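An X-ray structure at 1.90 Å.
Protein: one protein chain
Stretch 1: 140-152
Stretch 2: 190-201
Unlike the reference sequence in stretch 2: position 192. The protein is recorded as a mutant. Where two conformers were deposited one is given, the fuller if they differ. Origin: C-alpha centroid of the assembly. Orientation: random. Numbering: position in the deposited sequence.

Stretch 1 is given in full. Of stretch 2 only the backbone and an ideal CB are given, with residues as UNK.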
# COMPACT_ATOMS: atom_id res chain seq x y z
N PRO A 140 27.87 -8.37 12.46
CA PRO A 140 29.24 -8.31 11.94
C PRO A 140 29.80 -9.72 11.81
O PRO A 140 29.85 -10.45 12.80
CB PRO A 140 29.98 -7.52 13.01
CG PRO A 140 29.26 -7.89 14.30
CD PRO A 140 27.85 -8.26 13.94
N THR A 141 30.16 -10.14 10.60
CA THR A 141 30.77 -11.44 10.42
C THR A 141 32.26 -11.34 10.83
O THR A 141 32.87 -12.35 11.16
CB THR A 141 30.55 -11.95 9.02
OG1 THR A 141 31.18 -11.09 8.09
CG2 THR A 141 29.08 -12.09 8.68
N ALA A 142 32.86 -10.13 10.72
CA ALA A 142 34.21 -9.81 11.18
C ALA A 142 34.11 -8.58 12.04
O ALA A 142 33.56 -7.57 11.61
CB ALA A 142 35.14 -9.56 10.02
N ILE A 143 34.68 -8.64 13.23
CA ILE A 143 34.62 -7.52 14.17
C ILE A 143 35.64 -6.44 13.80
O ILE A 143 36.83 -6.72 13.71
CB ILE A 143 34.83 -8.02 15.63
CG1 ILE A 143 33.73 -9.04 16.04
CG2 ILE A 143 34.85 -6.82 16.60
CD1 ILE A 143 32.33 -8.48 16.07
N HIS A 144 35.18 -5.21 13.63
CA HIS A 144 36.05 -4.07 13.35
C HIS A 144 35.66 -2.88 14.19
O HIS A 144 34.51 -2.42 14.13
CB HIS A 144 36.08 -3.62 11.89
CG HIS A 144 36.45 -4.68 10.92
ND1 HIS A 144 37.68 -5.34 10.97
CD2 HIS A 144 35.72 -5.19 9.90
CE1 HIS A 144 37.63 -6.24 10.00
NE2 HIS A 144 36.47 -6.21 9.36
N GLU A 145 36.66 -2.32 14.86
CA GLU A 145 36.56 -1.12 15.67
C GLU A 145 37.87 -0.32 15.57
O GLU A 145 38.93 -0.93 15.47
CB GLU A 145 36.27 -1.47 17.13
CG GLU A 145 34.82 -1.87 17.41
CD GLU A 145 33.81 -0.79 17.05
OE1 GLU A 145 34.11 0.41 17.20
OE2 GLU A 145 32.70 -1.16 16.62
N PRO A 146 37.82 1.02 15.59
CA PRO A 146 36.63 1.86 15.78
C PRO A 146 35.76 1.97 14.49
O PRO A 146 36.23 1.81 13.37
CB PRO A 146 37.22 3.23 16.17
CG PRO A 146 38.58 3.25 15.56
CD PRO A 146 39.06 1.82 15.51
N SER A 147 34.50 2.28 14.68
CA SER A 147 33.58 2.43 13.58
C SER A 147 32.38 3.24 14.00
O SER A 147 32.22 3.58 15.19
CB SER A 147 33.13 1.06 13.09
OG SER A 147 32.37 0.41 14.10
N PHE A 148 31.56 3.61 13.03
CA PHE A 148 30.32 4.34 13.28
C PHE A 148 29.29 3.95 12.23
O PHE A 148 29.62 3.38 11.18
CB PHE A 148 30.55 5.86 13.29
CG PHE A 148 30.88 6.51 11.97
CD1 PHE A 148 32.19 6.65 11.55
CD2 PHE A 148 29.87 7.03 11.15
CE1 PHE A 148 32.49 7.30 10.35
CE2 PHE A 148 30.18 7.61 9.93
CZ PHE A 148 31.49 7.82 9.58
N PHE A 149 28.05 4.28 12.51
CA PHE A 149 26.94 4.00 11.60
C PHE A 149 26.22 5.24 11.20
O PHE A 149 26.19 6.22 11.95
CB PHE A 149 25.91 3.07 12.26
CG PHE A 149 26.32 1.63 12.37
CD1 PHE A 149 27.18 1.21 13.38
CD2 PHE A 149 25.82 0.68 11.50
CE1 PHE A 149 27.56 -0.12 13.48
CE2 PHE A 149 26.19 -0.65 11.60
CZ PHE A 149 27.09 -1.03 12.56
N GLU A 150 25.61 5.18 10.03
CA GLU A 150 24.66 6.17 9.56
C GLU A 150 23.48 5.42 9.04
O GLU A 150 23.68 4.40 8.39
CB GLU A 150 25.23 7.10 8.50
CG GLU A 150 26.38 7.91 9.00
CD GLU A 150 26.92 8.88 7.98
OE1 GLU A 150 26.97 8.51 6.78
OE2 GLU A 150 27.35 9.99 8.37
N ILE A 151 22.27 5.85 9.39
CA ILE A 151 21.05 5.21 8.92
C ILE A 151 20.23 6.29 8.25
O ILE A 151 20.10 7.40 8.80
CB ILE A 151 20.27 4.48 10.04
CG1 ILE A 151 21.19 3.51 10.82
CG2 ILE A 151 19.01 3.78 9.49
CD1 ILE A 151 20.49 2.80 12.01
N TYR A 152 19.71 5.96 7.07
CA TYR A 152 18.88 6.82 6.26
C TYR A 152 17.56 6.18 5.94
O TYR A 152 17.47 4.96 5.86
CB TYR A 152 19.57 7.16 4.94
CG TYR A 152 20.90 7.84 5.09
CD1 TYR A 152 21.02 9.21 4.96
CD2 TYR A 152 22.06 7.10 5.31
CE1 TYR A 152 22.24 9.85 5.08
CE2 TYR A 152 23.30 7.73 5.42
CZ TYR A 152 23.38 9.11 5.34
OH TYR A 152 24.57 9.77 5.44
N UNK A 190 23.51 -15.48 13.14
CA UNK A 190 24.15 -16.74 13.56
C UNK A 190 25.66 -16.71 13.27
O UNK A 190 26.39 -17.57 13.74
CB UNK A 190 23.50 -17.93 12.85
N UNK A 191 26.14 -15.73 12.51
CA UNK A 191 27.55 -15.64 12.14
C UNK A 191 28.45 -15.17 13.28
O UNK A 191 29.66 -15.40 13.20
CB UNK A 191 27.71 -14.69 10.95
N UNK A 192 27.91 -14.59 14.35
CA UNK A 192 28.75 -14.07 15.44
C UNK A 192 28.01 -14.06 16.78
O UNK A 192 26.79 -14.07 16.76
CB UNK A 192 29.23 -12.66 15.11
N UNK A 193 28.75 -13.99 17.91
CA UNK A 193 28.15 -13.88 19.26
C UNK A 193 27.90 -12.41 19.65
O UNK A 193 27.16 -12.14 20.60
CB UNK A 193 29.06 -14.54 20.30
N UNK A 194 28.52 -11.46 18.92
CA UNK A 194 28.33 -10.02 19.12
C UNK A 194 27.56 -9.43 17.93
O UNK A 194 27.75 -9.86 16.79
CB UNK A 194 29.68 -9.31 19.29
N UNK A 195 26.68 -8.48 18.20
CA UNK A 195 25.92 -7.74 17.19
C UNK A 195 25.99 -6.27 17.53
O UNK A 195 26.36 -5.90 18.66
CB UNK A 195 24.47 -8.21 17.12
N UNK A 196 25.62 -5.42 16.59
CA UNK A 196 25.40 -4.01 16.80
C UNK A 196 23.91 -3.84 16.89
O UNK A 196 23.21 -4.26 15.96
CB UNK A 196 26.01 -3.15 15.69
N UNK A 197 23.40 -3.28 17.99
CA UNK A 197 21.96 -3.01 18.16
C UNK A 197 21.70 -1.61 18.62
O UNK A 197 22.36 -1.15 19.53
CB UNK A 197 21.34 -3.99 19.16
N UNK A 198 20.66 -0.98 18.08
CA UNK A 198 20.25 0.36 18.48
C UNK A 198 18.77 0.56 18.13
O UNK A 198 18.32 0.01 17.15
CB UNK A 198 21.12 1.42 17.80
N UNK A 199 18.04 1.37 18.89
CA UNK A 199 16.67 1.74 18.60
C UNK A 199 16.68 3.08 17.93
O UNK A 199 17.28 4.04 18.43
CB UNK A 199 15.81 1.76 19.86
N UNK A 200 15.95 3.16 16.80
CA UNK A 200 15.75 4.39 16.05
C UNK A 200 14.27 4.52 15.84
O UNK A 200 13.61 3.50 15.57
CB UNK A 200 16.51 4.40 14.72
N UNK A 201 13.75 5.75 15.97
CA UNK A 201 12.37 6.05 15.69
C UNK A 201 12.26 6.17 14.19
O UNK A 201 12.95 6.98 13.60
CB UNK A 201 11.90 7.32 16.40

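Position 190 lies beyond the reach of stretch 1, which therefore says nothing about its side chain; it is Asn190. At position 191 the CB points toward stretch 1 and sits 3.7 Å from Thr141 CG2. A methyl already makes that contact, so a small apolar residue suits, though others could be turned aside. It is Ala191, and a water donates to both Ala191 O and Thr141 O, at 2.8 Å each.

Position 192, with an extended backbone (phi/psi -153/161), points toward stretch 1. Its ideal CB is a tight 3.3 Å from Pro140 O, and Thr141 O and the Ile143 CD1 methyl lie beyond. Carbonyl oxygens nearby favour a donor, so Asn, Gln, Ser or His would be reasonable. The residue is Asn192, which differs from the reference sequence. Its ND2 lies 2.9 Å from Pro140 O and 3.9 Å from Ile143 CD1, and Asn192 OD1 accepts a hydrogen bond from the backbone N of position 194 (3.1 Å), bracing the start of the strand.

Position 193 points away, leaving the choice open; it is Asn193. At 194 the CB points sideways, 4.3 Å from Ile143 CD1, a setting for Leu, Ile, Val or Met. Leu194 fills it. Position 195 points away, yet its CA is 3.8 Å from Pro140 CD. Strand geometry makes a beta-branched residue natural, and Val195 is found.

Position 196 points toward stretch 1, its ideal CB 3.9 Å from Phe149 CZ. Further out lie Pro140 CB, then the carboxylate of Glu145 and the carbonyl of His144. A long, flat side chain with a donor at its tip would answer both parts; Phe would meet only the apolar one. Tyr196 does so. The edge of Phe149 meets its face, with centroids 5.0 Å apart and planes at 62°, and Pro140 CB lies 4.0 Å from Tyr196 CE2. At the tip, Tyr196 OH donates to Glu145 OE2 at 2.6 Å, an oxygen that also accepts from Ser147 OG. A water donates to Tyr196 OH and accepts from His144 N.

Position 197 is out of reach of stretch 1, so the choice is open; it is Arg197. Position 198 points toward it across a gap, so a modest beta-branched residue fits; Thr198 brings CG2 to 4.5 Å from Ile151 CD1. Position 199 is again out of reach; it is Thr199. At 200 the ideal CB is 5.1 Å from Ile151 CD1, inviting Val, Ile or Leu. Val200 closes the distance, CG2 to Ile151 CD1 being 4.0 Å. Position 201 has room for a CB but no partner here; it is Gly201.

Stretch 2 (190-201) NANNLVYRTTVG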
# COMPACT_ATOMS: atom_id res chain seq x y z
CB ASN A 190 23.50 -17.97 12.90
CG ASN A 190 23.43 -17.94 11.38
OD1 ASN A 190 24.31 -17.43 10.68
ND2 ASN A 190 22.37 -18.52 10.82
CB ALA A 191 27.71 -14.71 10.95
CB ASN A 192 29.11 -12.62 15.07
CG ASN A 192 30.48 -12.18 15.55
OD1 ASN A 192 30.71 -12.02 16.74
ND2 ASN A 192 31.42 -11.96 14.65
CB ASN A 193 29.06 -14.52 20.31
CG ASN A 193 30.16 -13.60 20.83
OD1 ASN A 193 31.09 -13.23 20.10
ND2 ASN A 193 30.07 -13.18 22.08
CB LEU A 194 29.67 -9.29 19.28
CG LEU A 194 30.53 -9.65 20.50
CD1 LEU A 194 31.83 -8.92 20.46
CD2 LEU A 194 29.80 -9.34 21.77
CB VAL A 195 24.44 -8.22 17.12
CG1 VAL A 195 24.32 -9.63 16.55
CG2 VAL A 195 23.74 -8.12 18.47
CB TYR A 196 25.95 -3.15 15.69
CG TYR A 196 27.46 -3.14 15.59
CD1 TYR A 196 28.21 -2.27 16.36
CD2 TYR A 196 28.11 -3.86 14.61
CE1 TYR A 196 29.59 -2.22 16.25
CE2 TYR A 196 29.50 -3.84 14.50
CZ TYR A 196 30.24 -3.04 15.34
OH TYR A 196 31.60 -3.00 15.20
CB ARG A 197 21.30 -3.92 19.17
CG ARG A 197 21.13 -5.33 18.80
CD ARG A 197 20.13 -6.01 19.74
NE ARG A 197 20.47 -5.90 21.16
CZ ARG A 197 21.11 -6.82 21.90
NH1 ARG A 197 21.52 -7.95 21.36
NH2 ARG A 197 21.33 -6.60 23.19
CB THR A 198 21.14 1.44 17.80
OG1 THR A 198 20.97 2.69 18.46
CG2 THR A 198 20.85 1.62 16.30
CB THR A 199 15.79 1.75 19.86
OG1 THR A 199 15.77 0.42 20.37
CG2 THR A 199 14.35 2.17 19.57
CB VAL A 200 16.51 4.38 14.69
CG1 VAL A 200 16.33 5.69 13.94
CG2 VAL A 200 17.97 4.07 14.90
O HOH W 1 31.76 -14.96 11.38
O HOH W 2 32.49 -5.12 14.29
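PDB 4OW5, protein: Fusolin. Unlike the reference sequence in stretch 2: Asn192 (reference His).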